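Local coordinates for bacteriophage virulence determinant (Salmonella enterica subsp. enterica serovar Typhimurium str. 14028S, PDB 6GGO), which binds zinc and is probably a zinc metalloprotease of the PipA family, a phage-encoded effector of Salmonella virulence, at residues B[106-111]-B[128-133]; B[164-169]-B[185-190]. All blocks are in the same frame, centred on the assembly; numbering follows the deposited sequence.

Contact 1 pairs two neighbouring strands at one side of the chain, and contact 2 packs the zinc-bearing helix 160-173 against helix 186-197 near its middle; their centres are about 17 Å apart. Ile133 joins them. On the sheet face that it shares with Leu109, its CD1 reaches helix 160-173, lying 3.5 Å from Gln167 O. Helix 160-173 thus takes part in both, touching Ile133 of contact 1 and packing against helix 186-197 in contact 2. The metal belongs to contact 2 through His166, with His170 and Asp177 as further ligands. Contact 1 stands farther back: the Ile133 side chain is about 6 Å from that of His170 and about 10 Å from the zinc ion.

Contact 1 of 2, residues B[106-111]-B[128-133]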
loop_
_atom_site.group_PDB
_atom_site.type_symbol
_atom_site.label_atom_id
_atom_site.label_comp_id
_atom_site.label_asym_id
_atom_site.label_seq_id
_atom_site.Cartn_x
_atom_site.Cartn_y
_atom_site.Cartn_z
ATOM N N ARG B 106 -7.986 4.237 -6.822
ATOM C CA ARG B 106 -6.737 3.772 -7.403
ATOM C C ARG B 106 -6.973 3.172 -8.788
ATOM O O ARG B 106 -8.105 2.917 -9.206
ATOM C CB ARG B 106 -6.060 2.767 -6.473
ATOM C CG ARG B 106 -5.584 3.403 -5.186
ATOM C CD ARG B 106 -4.905 2.408 -4.274
ATOM N NE ARG B 106 -4.447 3.051 -3.048
ATOM C CZ ARG B 106 -3.915 2.408 -2.016
ATOM N NH1 ARG B 106 -3.770 1.090 -2.053
ATOM N NH2 ARG B 106 -3.530 3.087 -0.948
ATOM N N TRP B 107 -5.873 2.943 -9.499
ATOM C CA TRP B 107 -5.900 2.592 -10.911
ATOM C C TRP B 107 -5.850 1.085 -11.117
ATOM O O TRP B 107 -5.282 0.343 -10.313
ATOM C CB TRP B 107 -4.724 3.240 -11.643
ATOM C CG TRP B 107 -4.795 4.726 -11.677
ATOM C CD1 TRP B 107 -4.454 5.587 -10.676
ATOM C CD2 TRP B 107 -5.235 5.536 -12.773
ATOM N NE1 TRP B 107 -4.657 6.885 -11.080
ATOM C CE2 TRP B 107 -5.137 6.879 -12.364
ATOM C CE3 TRP B 107 -5.704 5.254 -14.059
ATOM C CZ2 TRP B 107 -5.489 7.937 -13.194
ATOM C CZ3 TRP B 107 -6.053 6.304 -14.878
ATOM C CH2 TRP B 107 -5.944 7.630 -14.444
ATOM N N LEU B 108 -6.459 0.642 -12.213
ATOM C CA LEU B 108 -6.310 -0.725 -12.690
ATOM C C LEU B 108 -5.148 -0.799 -13.671
ATOM O O LEU B 108 -4.941 0.113 -14.477
ATOM C CB LEU B 108 -7.595 -1.203 -13.365
ATOM C CG LEU B 108 -8.772 -1.494 -12.433
ATOM C CD1 LEU B 108 -10.067 -1.625 -13.215
ATOM C CD2 LEU B 108 -8.507 -2.755 -11.634
ATOM N N LEU B 109 -4.398 -1.895 -13.610
ATOM C CA LEU B 109 -3.251 -2.102 -14.487
ATOM C C LEU B 109 -3.664 -3.024 -15.627
ATOM O O LEU B 109 -3.961 -4.203 -15.407
ATOM C CB LEU B 109 -2.069 -2.675 -13.710
ATOM C CG LEU B 109 -0.844 -3.076 -14.541
ATOM C CD1 LEU B 109 -0.371 -1.927 -15.422
ATOM C CD2 LEU B 109 0.286 -3.551 -13.634
ATOM N N GLY B 110 -3.688 -2.482 -16.842
ATOM C CA GLY B 110 -3.976 -3.277 -18.018
ATOM C C GLY B 110 -2.715 -3.894 -18.579
ATOM O O GLY B 110 -2.273 -3.546 -19.678
ATOM N N ALA B 111 -2.126 -4.815 -17.821
ATOM C CA ALA B 111 -0.859 -5.408 -18.218
ATOM C C ALA B 111 -0.995 -6.119 -19.557
ATOM O O ALA B 111 -1.957 -6.853 -19.798
ATOM C CB ALA B 111 -0.377 -6.390 -17.152
ATOM N N GLU B 128 -16.179 2.026 -19.351
ATOM C CA GLU B 128 -17.271 1.877 -18.391
ATOM C C GLU B 128 -16.940 2.579 -17.074
ATOM O O GLU B 128 -17.265 2.097 -15.986
ATOM C CB GLU B 128 -17.597 0.398 -18.161
ATOM C CG GLU B 128 -18.965 0.160 -17.525
ATOM C CD GLU B 128 -19.127 -1.244 -16.964
ATOM O OE1 GLU B 128 -18.497 -2.178 -17.498
ATOM O OE2 GLU B 128 -19.887 -1.409 -15.986
ATOM N N GLY B 129 -16.281 3.731 -17.175
ATOM C CA GLY B 129 -15.978 4.531 -16.002
ATOM C C GLY B 129 -14.934 3.952 -15.071
ATOM O O GLY B 129 -14.943 4.266 -13.878
ATOM N N ARG B 130 -14.036 3.116 -15.581
ATOM C CA ARG B 130 -12.995 2.490 -14.777
ATOM C C ARG B 130 -11.648 3.132 -15.078
ATOM O O ARG B 130 -11.314 3.379 -16.242
ATOM C CB ARG B 130 -12.937 0.985 -15.050
ATOM C CG ARG B 130 -14.052 0.197 -14.383
ATOM C CD ARG B 130 -14.387 -1.085 -15.134
ATOM N NE ARG B 130 -13.224 -1.948 -15.335
ATOM C CZ ARG B 130 -12.490 -1.997 -16.447
ATOM N NH1 ARG B 130 -12.780 -1.232 -17.495
ATOM N NH2 ARG B 130 -11.456 -2.822 -16.516
ATOM N N LYS B 131 -10.875 3.396 -14.027
ATOM C CA LYS B 131 -9.556 4.000 -14.166
ATOM C C LYS B 131 -8.534 2.898 -14.411
ATOM O O LYS B 131 -8.312 2.047 -13.541
ATOM C CB LYS B 131 -9.192 4.801 -12.917
ATOM C CG LYS B 131 -10.168 5.918 -12.589
ATOM C CD LYS B 131 -9.485 7.082 -11.880
ATOM C CE LYS B 131 -8.982 6.689 -10.499
ATOM N NZ LYS B 131 -8.359 7.840 -9.786
ATOM N N VAL B 132 -7.918 2.912 -15.592
ATOM C CA VAL B 132 -6.961 1.888 -15.983
ATOM C C VAL B 132 -5.741 2.558 -16.601
ATOM O O VAL B 132 -5.839 3.611 -17.239
ATOM C CB VAL B 132 -7.584 0.851 -16.953
ATOM C CG1 VAL B 132 -9.104 0.971 -16.977
ATOM C CG2 VAL B 132 -7.006 0.972 -18.361
ATOM N N ILE B 133 -4.588 1.920 -16.421
ATOM C CA ILE B 133 -3.323 2.361 -17.001
ATOM C C ILE B 133 -2.697 1.149 -17.681
ATOM O O ILE B 133 -2.255 0.209 -17.010
ATOM C CB ILE B 133 -2.379 2.970 -15.949
ATOM C CG1 ILE B 133 -1.073 3.426 -16.606
ATOM C CG2 ILE B 133 -2.113 2.001 -14.794
ATOM C CD1 ILE B 133 -0.174 4.228 -15.692
#
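Leu108 and Val132 lie side by side on one face of a parallel strand pair, with Leu108 CB 4.1 Å from Val132 CB. Leu109 and Ile133 occupy the other face, where Leu109 CD1 approaches Ile133 CG2. Trp107 closes the apolar centre at its start. Its CB comes near Ile133 CG2, and CB of Lys131 sits over one face of the indole, displaced to the rim and 3.7 Å from Trp107 CE3. The lysine chain crosses the ring at about a right angle, then bends at its third torsion (chi3 -66°), which brings NZ back near the NE1 rim in an off-centre cation-pi contact, 4.4 Å from the centroid of the five-membered ring. NZ also makes a hydrogen bond to Gln105 O. On the Leu108 side, CD1 meets the guanidinium of Arg130, whose NH2 is hydrogen-bonded to Gly55 O.

The backbones alternate as parallel strands do. Leu108 donates its N-H to Lys131 O and receives that of Ile133, at 2.7 Å from Leu108 O to Ile133 N. Gly110 N continues the series at Ile133 O. At the subunit interface, the buried Arg106 forms a salt bridge through NH2 with Glu47 of the second subunit. Hydrogen bonds thus set the strand register, while Trp107 covers one side of the Lys131 chain, and the ring together with Gln105 O probably helps to accommodate its charge.

Contact 2 of 2, residues B[164-169]-B[185-190]; sequences FIHQVV and GPVVEY. Unlike the reference sequence in segment 164-169: Gln167 (reference Glu). With ZN (zinc ion), chain E.
Helices 164-169 and 186-190 cross at 131°, roughly midway between perpendicular and antiparallel, with axes 9.1 Å apart and Val169 and Val187 at the nearest backbone approach. Val187 is the central side chain. Its first torsion, with CG1 anti to the backbone N (chi1 176°), turns that methyl onto one face of the His166 imidazole, a CH-pi contact 3.8 Å from the ring centroid. Val188 touches the same ring differently: its CG2 meets His166 CE1 at the edge, near the ring plane, at 3.6 Å. One valine therefore covers a face while the next borders the rim.

The ring itself is fixed by the bond from His166 NE2 to the zinc ion, 2.2 Å long, with His170 and Asp177 as the other protein ligands. The spacing of the two histidines is consistent with the HExxH motif of zinc metalloproteases; the glutamate of the reference sequence is Gln167 in this deposited chain. Behind the metal site, Val169 CG1 packs on Val187 CG1 at 3.9 Å and on Tyr190 CB at 3.8 Å. No hydrogen bond crosses between the segments, which meet through CH-pi and aliphatic packing.

Tyr190 continues to helix 24-30, packing on Arg26 and His29 and making a hydrogen bond through OH to Asp30 OD1. From helix 160-173, Phe164 and Ile165 reach helix 64-84, while Gln167 rests on Leu135 and Val168 on Ile133 of strand 132-135.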
loop_
_atom_site.group_PDB
_atom_site.type_symbol
_atom_site.label_atom_id
_atom_site.label_comp_id
_atom_site.label_asym_id
_atom_site.label_seq_id
_atom_site.Cartn_x
_atom_site.Cartn_y
_atom_site.Cartn_z
ATOM N N PHE B 164 6.658 3.777 -19.431
ATOM C CA PHE B 164 5.951 3.669 -18.159
ATOM C C PHE B 164 5.779 5.041 -17.515
ATOM O O PHE B 164 4.668 5.427 -17.138
ATOM C CB PHE B 164 6.706 2.718 -17.233
ATOM C CG PHE B 164 6.434 1.263 -17.507
ATOM C CD1 PHE B 164 6.286 0.806 -18.806
ATOM C CD2 PHE B 164 6.337 0.353 -16.461
ATOM C CE1 PHE B 164 6.036 -0.527 -19.063
ATOM C CE2 PHE B 164 6.089 -0.985 -16.713
ATOM C CZ PHE B 164 5.938 -1.425 -18.018
ATOM N N ILE B 165 6.871 5.801 -17.404
ATOM C CA ILE B 165 6.801 7.122 -16.781
ATOM C C ILE B 165 5.765 7.982 -17.488
ATOM O O ILE B 165 4.956 8.662 -16.846
ATOM C CB ILE B 165 8.186 7.794 -16.788
ATOM C CG1 ILE B 165 9.161 7.040 -15.880
ATOM C CG2 ILE B 165 8.080 9.261 -16.381
ATOM C CD1 ILE B 165 8.848 7.132 -14.379
ATOM N N HIS B 166 5.776 7.968 -18.822
ATOM C CA HIS B 166 4.829 8.774 -19.580
ATOM C C HIS B 166 3.399 8.470 -19.157
ATOM O O HIS B 166 2.644 9.370 -18.775
ATOM C CB HIS B 166 5.016 8.526 -21.076
ATOM C CG HIS B 166 4.152 9.388 -21.942
ATOM N ND1 HIS B 166 4.516 10.661 -22.322
ATOM C CD2 HIS B 166 2.933 9.166 -22.488
ATOM C CE1 HIS B 166 3.563 11.185 -23.071
ATOM N NE2 HIS B 166 2.590 10.298 -23.187
ATOM N N GLN B 167 3.018 7.193 -19.201
ATOM C CA GLN B 167 1.661 6.813 -18.823
ATOM C C GLN B 167 1.372 7.123 -17.359
ATOM O O GLN B 167 0.237 7.469 -17.013
ATOM C CB GLN B 167 1.436 5.327 -19.102
ATOM C CG GLN B 167 1.600 4.936 -20.566
ATOM C CD GLN B 167 0.740 5.771 -21.497
ATOM O OE1 GLN B 167 -0.344 6.221 -21.126
ATOM N NE2 GLN B 167 1.227 5.987 -22.713
ATOM N N VAL B 168 2.372 7.005 -16.484
ATOM C CA VAL B 168 2.143 7.299 -15.073
ATOM C C VAL B 168 1.854 8.783 -14.877
ATOM O O VAL B 168 0.981 9.159 -14.085
ATOM C CB VAL B 168 3.338 6.826 -14.221
ATOM C CG1 VAL B 168 3.273 7.413 -12.815
ATOM C CG2 VAL B 168 3.376 5.307 -14.159
ATOM N N VAL B 169 2.580 9.652 -15.587
ATOM C CA VAL B 169 2.343 11.089 -15.471
ATOM C C VAL B 169 0.933 11.442 -15.918
ATOM O O VAL B 169 0.321 12.377 -15.386
ATOM C CB VAL B 169 3.398 11.875 -16.275
ATOM C CG1 VAL B 169 3.072 13.364 -16.278
ATOM C CG2 VAL B 169 4.786 11.646 -15.697
ATOM N N GLY B 185 3.254 19.252 -25.067
ATOM C CA GLY B 185 2.274 18.981 -24.041
ATOM C C GLY B 185 2.927 18.837 -22.682
ATOM O O GLY B 185 4.132 18.585 -22.571
ATOM N N PRO B 186 2.139 18.981 -21.613
ATOM C CA PRO B 186 2.739 18.978 -20.270
ATOM C C PRO B 186 3.244 17.613 -19.845
ATOM O O PRO B 186 4.239 17.532 -19.116
ATOM C CB PRO B 186 1.590 19.460 -19.377
ATOM C CG PRO B 186 0.361 19.008 -20.088
ATOM C CD PRO B 186 0.671 19.080 -21.562
ATOM N N VAL B 187 2.599 16.540 -20.300
ATOM C CA VAL B 187 2.987 15.197 -19.881
ATOM C C VAL B 187 4.396 14.878 -20.370
ATOM O O VAL B 187 5.248 14.416 -19.603
ATOM C CB VAL B 187 1.959 14.169 -20.391
ATOM C CG1 VAL B 187 2.385 12.744 -20.058
ATOM C CG2 VAL B 187 0.581 14.470 -19.818
ATOM N N VAL B 188 4.655 15.127 -21.654
ATOM C CA VAL B 188 5.973 14.851 -22.227
ATOM C C VAL B 188 7.051 15.646 -21.503
ATOM O O VAL B 188 8.126 15.122 -21.189
ATOM C CB VAL B 188 5.968 15.153 -23.735
ATOM C CG1 VAL B 188 7.388 15.153 -24.291
ATOM C CG2 VAL B 188 5.107 14.143 -24.466
ATOM N N GLU B 189 6.797 16.931 -21.258
ATOM C CA GLU B 189 7.802 17.767 -20.609
ATOM C C GLU B 189 8.104 17.258 -19.207
ATOM O O GLU B 189 9.270 17.153 -18.811
ATOM C CB GLU B 189 7.339 19.225 -20.572
ATOM C CG GLU B 189 7.254 19.879 -21.946
ATOM C CD GLU B 189 7.231 21.398 -21.878
ATOM O OE1 GLU B 189 7.235 21.952 -20.760
ATOM O OE2 GLU B 189 7.218 22.035 -22.950
ATOM N N TYR B 190 7.059 16.946 -18.436
ATOM C CA TYR B 190 7.262 16.286 -17.152
ATOM C C TYR B 190 8.141 15.053 -17.317
ATOM O O TYR B 190 9.147 14.893 -16.617
ATOM C CB TYR B 190 5.910 15.894 -16.546
ATOM C CG TYR B 190 5.256 16.942 -15.668
ATOM C CD1 TYR B 190 6.001 17.698 -14.773
ATOM C CD2 TYR B 190 3.886 17.164 -15.728
ATOM C CE1 TYR B 190 5.402 18.651 -13.970
ATOM C CE2 TYR B 190 3.279 18.115 -14.929
ATOM C CZ TYR B 190 4.041 18.851 -14.050
ATOM O OH TYR B 190 3.440 19.799 -13.254
HETATM ZN ZN ZN E . 0.392 10.274 -23.682
#